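Local coordinates for suppressor protein MPT5 (Saccharomyces cerevisiae, PDB 5BZ1) that binds 3'-UTR sequences of target mRNAs, among them HO mRNA, through its Pumilio-repeat domain and regulates their expression after transcription, at residues A[304-309]-A[369-374]; A[326-331]-A[392-397]. All coordinates share one frame; numbering follows the deposited sequence.

Interaction 1: A[304-309]-A[369-374]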
loop_
_atom_site.group_PDB
_atom_site.type_symbol
_atom_site.label_atom_id
_atom_site.label_comp_id
_atom_site.label_asym_id
_atom_site.label_seq_id
_atom_site.Cartn_x
_atom_site.Cartn_y
_atom_site.Cartn_z
ATOM N N ILE A 304 -6.264 -20.734 23.381
ATOM C CA ILE A 304 -4.824 -20.514 23.315
ATOM C C ILE A 304 -4.369 -19.444 24.312
ATOM O O ILE A 304 -3.395 -19.637 25.041
ATOM C CB ILE A 304 -4.393 -20.115 21.893
ATOM C CG1 ILE A 304 -4.669 -21.257 20.911
ATOM C CG2 ILE A 304 -2.924 -19.730 21.860
ATOM C CD1 ILE A 304 -4.393 -20.897 19.462
ATOM N N PHE A 305 -5.081 -18.322 24.342
ATOM C CA PHE A 305 -4.782 -17.243 25.278
ATOM C C PHE A 305 -5.013 -17.663 26.728
ATOM O O PHE A 305 -4.364 -17.151 27.638
ATOM C CB PHE A 305 -5.615 -16.002 24.948
ATOM C CG PHE A 305 -5.028 -15.150 23.860
ATOM C CD1 PHE A 305 -4.824 -13.794 24.063
ATOM C CD2 PHE A 305 -4.672 -15.703 22.637
ATOM C CE1 PHE A 305 -4.280 -13.000 23.063
ATOM C CE2 PHE A 305 -4.125 -14.913 21.635
ATOM C CZ PHE A 305 -3.931 -13.563 21.852
ATOM N N THR A 306 -5.941 -18.592 26.937
ATOM C CA THR A 306 -6.206 -19.111 28.277
ATOM C C THR A 306 -5.049 -19.992 28.755
ATOM O O THR A 306 -4.548 -19.823 29.869
ATOM C CB THR A 306 -7.530 -19.896 28.332
ATOM O OG1 THR A 306 -8.617 -19.024 27.998
ATOM C CG2 THR A 306 -7.763 -20.473 29.725
ATOM N N VAL A 307 -4.630 -20.927 27.907
ATOM C CA VAL A 307 -3.498 -21.795 28.209
ATOM C C VAL A 307 -2.224 -20.982 28.465
ATOM O O VAL A 307 -1.469 -21.272 29.395
ATOM C CB VAL A 307 -3.263 -22.822 27.077
ATOM C CG1 VAL A 307 -1.953 -23.565 27.275
ATOM C CG2 VAL A 307 -4.423 -23.813 26.998
ATOM N N ASN A 308 -2.007 -19.952 27.653
ATOM C CA ASN A 308 -0.782 -19.159 27.720
ATOM C C ASN A 308 -0.939 -17.843 28.477
ATOM O O ASN A 308 -0.129 -16.932 28.312
ATOM C CB ASN A 308 -0.259 -18.876 26.306
ATOM C CG ASN A 308 0.117 -20.138 25.560
ATOM O OD1 ASN A 308 1.222 -20.659 25.714
ATOM N ND2 ASN A 308 -0.805 -20.639 24.746
ATOM N N LEU A 309 -1.973 -17.756 29.312
ATOM C CA LEU A 309 -2.317 -16.513 30.010
ATOM C C LEU A 309 -1.169 -15.957 30.851
ATOM O O LEU A 309 -0.950 -14.745 30.898
ATOM C CB LEU A 309 -3.556 -16.728 30.886
ATOM C CG LEU A 309 -4.029 -15.577 31.777
ATOM C CD1 LEU A 309 -4.321 -14.327 30.966
ATOM C CD2 LEU A 309 -5.258 -15.989 32.566
ATOM N N ILE A 369 -11.616 -14.519 32.197
ATOM C CA ILE A 369 -11.726 -13.372 33.090
ATOM C C ILE A 369 -11.343 -13.736 34.530
ATOM O O ILE A 369 -10.580 -13.015 35.178
ATOM C CB ILE A 369 -13.150 -12.769 33.065
ATOM C CG1 ILE A 369 -13.410 -12.046 31.741
ATOM C CG2 ILE A 369 -13.350 -11.804 34.222
ATOM C CD1 ILE A 369 -12.507 -10.849 31.510
ATOM N N VAL A 370 -11.872 -14.852 35.029
ATOM C CA VAL A 370 -11.596 -15.255 36.406
ATOM C C VAL A 370 -10.133 -15.668 36.591
ATOM O O VAL A 370 -9.532 -15.377 37.622
ATOM C CB VAL A 370 -12.579 -16.348 36.931
ATOM C CG1 VAL A 370 -14.018 -15.951 36.656
ATOM C CG2 VAL A 370 -12.289 -17.708 36.315
ATOM N N LEU A 371 -9.558 -16.328 35.588
ATOM C CA LEU A 371 -8.148 -16.702 35.643
ATOM C C LEU A 371 -7.271 -15.452 35.621
ATOM O O LEU A 371 -6.244 -15.387 36.300
ATOM C CB LEU A 371 -7.781 -17.641 34.491
ATOM C CG LEU A 371 -8.333 -19.065 34.539
ATOM C CD1 LEU A 371 -7.886 -19.864 33.325
ATOM C CD2 LEU A 371 -7.894 -19.756 35.813
ATOM N N THR A 372 -7.689 -14.458 34.843
ATOM C CA THR A 372 -6.988 -13.180 34.786
ATOM C C THR A 372 -7.027 -12.468 36.143
ATOM O O THR A 372 -6.009 -11.952 36.609
ATOM C CB THR A 372 -7.574 -12.262 33.694
ATOM O OG1 THR A 372 -7.439 -12.893 32.413
ATOM C CG2 THR A 372 -6.847 -10.934 33.666
ATOM N N LYS A 373 -8.201 -12.457 36.773
ATOM C CA LYS A 373 -8.384 -11.814 38.072
ATOM C C LYS A 373 -7.495 -12.447 39.147
ATOM O O LYS A 373 -6.951 -11.745 40.000
ATOM C CB LYS A 373 -9.856 -11.876 38.501
ATOM C CG LYS A 373 -10.222 -10.936 39.650
ATOM C CD LYS A 373 -11.560 -11.311 40.292
ATOM C CE LYS A 373 -12.746 -11.057 39.367
ATOM N NZ LYS A 373 -13.362 -9.713 39.572
ATOM N N GLU A 374 -7.347 -13.771 39.097
ATOM C CA GLU A 374 -6.507 -14.494 40.052
ATOM C C GLU A 374 -5.034 -14.106 39.911
ATOM O O GLU A 374 -4.275 -14.154 40.880
ATOM C CB GLU A 374 -6.645 -16.010 39.856
ATOM C CG GLU A 374 -8.021 -16.600 40.144
ATOM C CD GLU A 374 -8.074 -18.096 39.863
ATOM O OE1 GLU A 374 -7.189 -18.593 39.134
ATOM O OE2 GLU A 374 -8.996 -18.771 40.371
#

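Interaction 2: A[326-331]-A[392-397]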
loop_
_atom_site.group_PDB
_atom_site.type_symbol
_atom_site.label_atom_id
_atom_site.label_comp_id
_atom_site.label_asym_id
_atom_site.label_seq_id
_atom_site.Cartn_x
_atom_site.Cartn_y
_atom_site.Cartn_z
ATOM N N LEU A 326 -9.969 -9.357 25.931
ATOM C CA LEU A 326 -10.728 -9.268 27.182
ATOM C C LEU A 326 -11.728 -8.110 27.209
ATOM O O LEU A 326 -12.628 -8.082 28.051
ATOM C CB LEU A 326 -9.777 -9.147 28.380
ATOM C CG LEU A 326 -8.938 -10.363 28.775
ATOM C CD1 LEU A 326 -8.033 -10.048 29.954
ATOM C CD2 LEU A 326 -9.836 -11.526 29.113
ATOM N N ASP A 327 -11.570 -7.161 26.290
ATOM C CA ASP A 327 -12.363 -5.929 26.306
ATOM C C ASP A 327 -13.828 -6.152 25.912
ATOM O O ASP A 327 -14.134 -6.394 24.743
ATOM C CB ASP A 327 -11.732 -4.884 25.385
ATOM C CG ASP A 327 -12.255 -3.483 25.645
ATOM O OD1 ASP A 327 -13.187 -3.325 26.464
ATOM O OD2 ASP A 327 -11.736 -2.538 25.018
ATOM N N VAL A 328 -14.723 -6.036 26.893
ATOM C CA VAL A 328 -16.153 -6.280 26.696
ATOM C C VAL A 328 -16.792 -5.330 25.666
ATOM O O VAL A 328 -17.868 -5.612 25.136
ATOM C CB VAL A 328 -16.919 -6.226 28.043
ATOM C CG1 VAL A 328 -17.136 -4.783 28.481
ATOM C CG2 VAL A 328 -18.247 -6.963 27.942
ATOM N N LYS A 329 -16.121 -4.217 25.375
ATOM C CA LYS A 329 -16.585 -3.297 24.340
ATOM C C LYS A 329 -16.628 -3.977 22.975
ATOM O O LYS A 329 -17.457 -3.646 22.127
ATOM C CB LYS A 329 -15.681 -2.067 24.268
ATOM C CG LYS A 329 -16.009 -1.004 25.299
ATOM C CD LYS A 329 -14.896 0.028 25.391
ATOM C CE LYS A 329 -15.101 0.961 26.577
ATOM N NZ LYS A 329 -13.928 1.857 26.793
ATOM N N ASN A 330 -15.730 -4.936 22.779
ATOM C CA ASN A 330 -15.610 -5.630 21.507
ATOM C C ASN A 330 -16.642 -6.738 21.298
ATOM O O ASN A 330 -16.892 -7.142 20.162
ATOM C CB ASN A 330 -14.200 -6.210 21.353
ATOM C CG ASN A 330 -13.125 -5.141 21.317
ATOM O OD1 ASN A 330 -13.383 -3.996 20.948
ATOM N ND2 ASN A 330 -11.905 -5.518 21.692
ATOM N N TYR A 331 -17.237 -7.229 22.384
ATOM C CA TYR A 331 -18.078 -8.425 22.296
ATOM C C TYR A 331 -19.342 -8.434 23.165
ATOM O O TYR A 331 -19.926 -9.495 23.387
ATOM C CB TYR A 331 -17.247 -9.681 22.590
ATOM C CG TYR A 331 -16.602 -9.702 23.961
ATOM C CD1 TYR A 331 -17.333 -10.047 25.088
ATOM C CD2 TYR A 331 -15.257 -9.399 24.122
ATOM C CE1 TYR A 331 -16.753 -10.077 26.335
ATOM C CE2 TYR A 331 -14.666 -9.429 25.368
ATOM C CZ TYR A 331 -15.421 -9.768 26.471
ATOM O OH TYR A 331 -14.846 -9.800 27.719
ATOM N N VAL A 392 -11.489 -6.323 33.702
ATOM C CA VAL A 392 -12.113 -7.361 34.518
ATOM C C VAL A 392 -13.387 -6.814 35.156
ATOM O O VAL A 392 -14.436 -7.456 35.136
ATOM C CB VAL A 392 -11.156 -7.857 35.622
ATOM C CG1 VAL A 392 -11.916 -8.605 36.710
ATOM C CG2 VAL A 392 -10.058 -8.732 35.027
ATOM N N LYS A 393 -13.279 -5.610 35.710
ATOM C CA LYS A 393 -14.400 -4.925 36.346
ATOM C C LYS A 393 -15.522 -4.615 35.352
ATOM O O LYS A 393 -16.701 -4.785 35.664
ATOM C CB LYS A 393 -13.900 -3.638 37.005
ATOM C CG LYS A 393 -14.937 -2.540 37.159
ATOM C CD LYS A 393 -15.510 -2.497 38.566
ATOM C CE LYS A 393 -15.803 -1.062 38.985
ATOM N NZ LYS A 393 -16.526 -0.987 40.282
ATOM N N ALA A 394 -15.147 -4.171 34.157
ATOM C CA ALA A 394 -16.114 -3.829 33.116
ATOM C C ALA A 394 -16.900 -5.052 32.644
ATOM O O ALA A 394 -18.088 -4.950 32.337
ATOM C CB ALA A 394 -15.416 -3.160 31.944
ATOM N N TYR A 395 -16.230 -6.199 32.574
ATOM C CA TYR A 395 -16.902 -7.460 32.276
ATOM C C TYR A 395 -17.970 -7.750 33.323
ATOM O O TYR A 395 -19.086 -8.148 32.990
ATOM C CB TYR A 395 -15.897 -8.617 32.238
ATOM C CG TYR A 395 -16.529 -9.982 32.040
ATOM C CD1 TYR A 395 -16.794 -10.467 30.766
ATOM C CD2 TYR A 395 -16.855 -10.787 33.126
ATOM C CE1 TYR A 395 -17.371 -11.711 30.580
ATOM C CE2 TYR A 395 -17.431 -12.031 32.949
ATOM C CZ TYR A 395 -17.686 -12.487 31.674
ATOM O OH TYR A 395 -18.259 -13.723 31.495
ATOM N N ALA A 396 -17.615 -7.560 34.591
ATOM C CA ALA A 396 -18.540 -7.809 35.693
ATOM C C ALA A 396 -19.763 -6.894 35.623
ATOM O O ALA A 396 -20.892 -7.336 35.841
ATOM C CB ALA A 396 -17.831 -7.642 37.026
ATOM N N GLU A 397 -19.529 -5.619 35.323
ATOM C CA GLU A 397 -20.604 -4.635 35.245
ATOM C C GLU A 397 -21.585 -4.922 34.106
ATOM O O GLU A 397 -22.747 -4.521 34.161
ATOM C CB GLU A 397 -20.028 -3.224 35.096
ATOM C CG GLU A 397 -19.334 -2.686 36.346
ATOM C CD GLU A 397 -18.726 -1.312 36.126
ATOM O OE1 GLU A 397 -18.619 -0.886 34.955
ATOM O OE2 GLU A 397 -18.357 -0.657 37.123
#

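Interaction 1: A[304-309]-A[369-374]
Leu309 reaches across to Leu371 and Thr372 and carries most of this apolar contact. Its CD2 methyl lies 3.6 Å from CB of Leu371 and 3.7 Å from the backbone N of Thr372, so it rests against the root of Leu371 and the adjoining backbone. CG of Leu309 is anti to the backbone N (chi1 176°), which carries its two methyls across to helix 354-375. The other methyl, CD1, sits 3.7 Å from OG1 of Thr372, and the two side chains meet at about a right angle.

One methyl pair completes the contact: CG2 of Thr306 touches CD1 of Leu371 at 3.7 Å, again with the side chains nearly perpendicular.

The contact belongs to the C-terminal end of the Pumilio-repeat domain. Segment 304-309, in Pumilio repeat 8, holds the end of helix 288-307, the break at Asn308 and the first residue of helix 309-312, and helix 354-375 packs on it. Leu322 and Leu368 also touch Leu309, which is buried.

No hydrogen bond joins the two segments. Both threonine hydroxyls are used within their own helices: OG1 of Thr306 bonds to Ile302 O and OG1 of Thr372 to Leu368 O. At the helix end, Asn308 ND2 bonds to Ile304 O at 2.8 Å (160° at the hydrogen). Asn308 N reaches that oxygen from the opposite face of its plane, so two bonds grip it.

Interaction 2: A[326-331]-A[392-397]
The turn that follows helix 318-326 in Pumilio repeat 8 packs here on helix 385-398, the last helix of the chain, with Val328 and Tyr331 meeting Ala394 and Tyr395. Val328 points at the helix. Its CG1 methyl lies 4.0 Å from the carbonyl O of Ala394 and 4.2 Å from the CB of the same residue. Ala398 gives the valine a further neighbour on this helix.

The two tyrosines form the other half of the contact. OH of Tyr331 comes 3.7 Å from CD1 of Tyr395, and the side chains cross at about a right angle. CD1 lies near the plane of the Tyr331 ring, at its edge.

In the Pumilio-repeat domain, this turn leads out of a helix of the last curated repeat, and the C-terminal helix flanks it. The turn is also bonded to itself. OD1 of Asp327 accepts from the backbone N of Lys329 at 3.3 Å, an Asx turn, with the donor above the carboxylate plane. CG of Tyr331 lies between its backbone N and carbonyl carbon (chi1 60°), which folds the ring back over the turn. One face of the ring carries CA of Val328, 3.6 Å above the plane and offset toward the rim. Its OH donates to Leu326 O at 2.8 Å from above the carbonyl plane. A phenylalanine at Tyr331 would probably leave Leu326 O without this donor and open a small gap beside Tyr395.

Outside the two segments, Phe361 of helix 354-375 meets Tyr331 edge-to-face. Phe265 of helix 253-273 also touches it, with the ring planes at about 35°.

Overall arrangement
Interactions 1 and 2 sit about 14 Å apart, centre to centre, at the C-terminal end of the Pumilio-repeat domain. Each joins Pumilio repeat 8 to one of the last two helices: 354-375 in interaction 1, 385-398 in interaction 2. In each, two of the four touching residues are buried (Leu309 and Thr372; Val328 and Tyr331) and two partly exposed, so neither is more of a core contact. Neither has a hydrogen bond across its segments. The first rests on leucine methyls set against threonine and leucine at a break between helices; the second adds aromatic rings and a self-bonded turn. They touch where Ile369 packs on Leu326 and Tyr395, and Thr372 on Leu326.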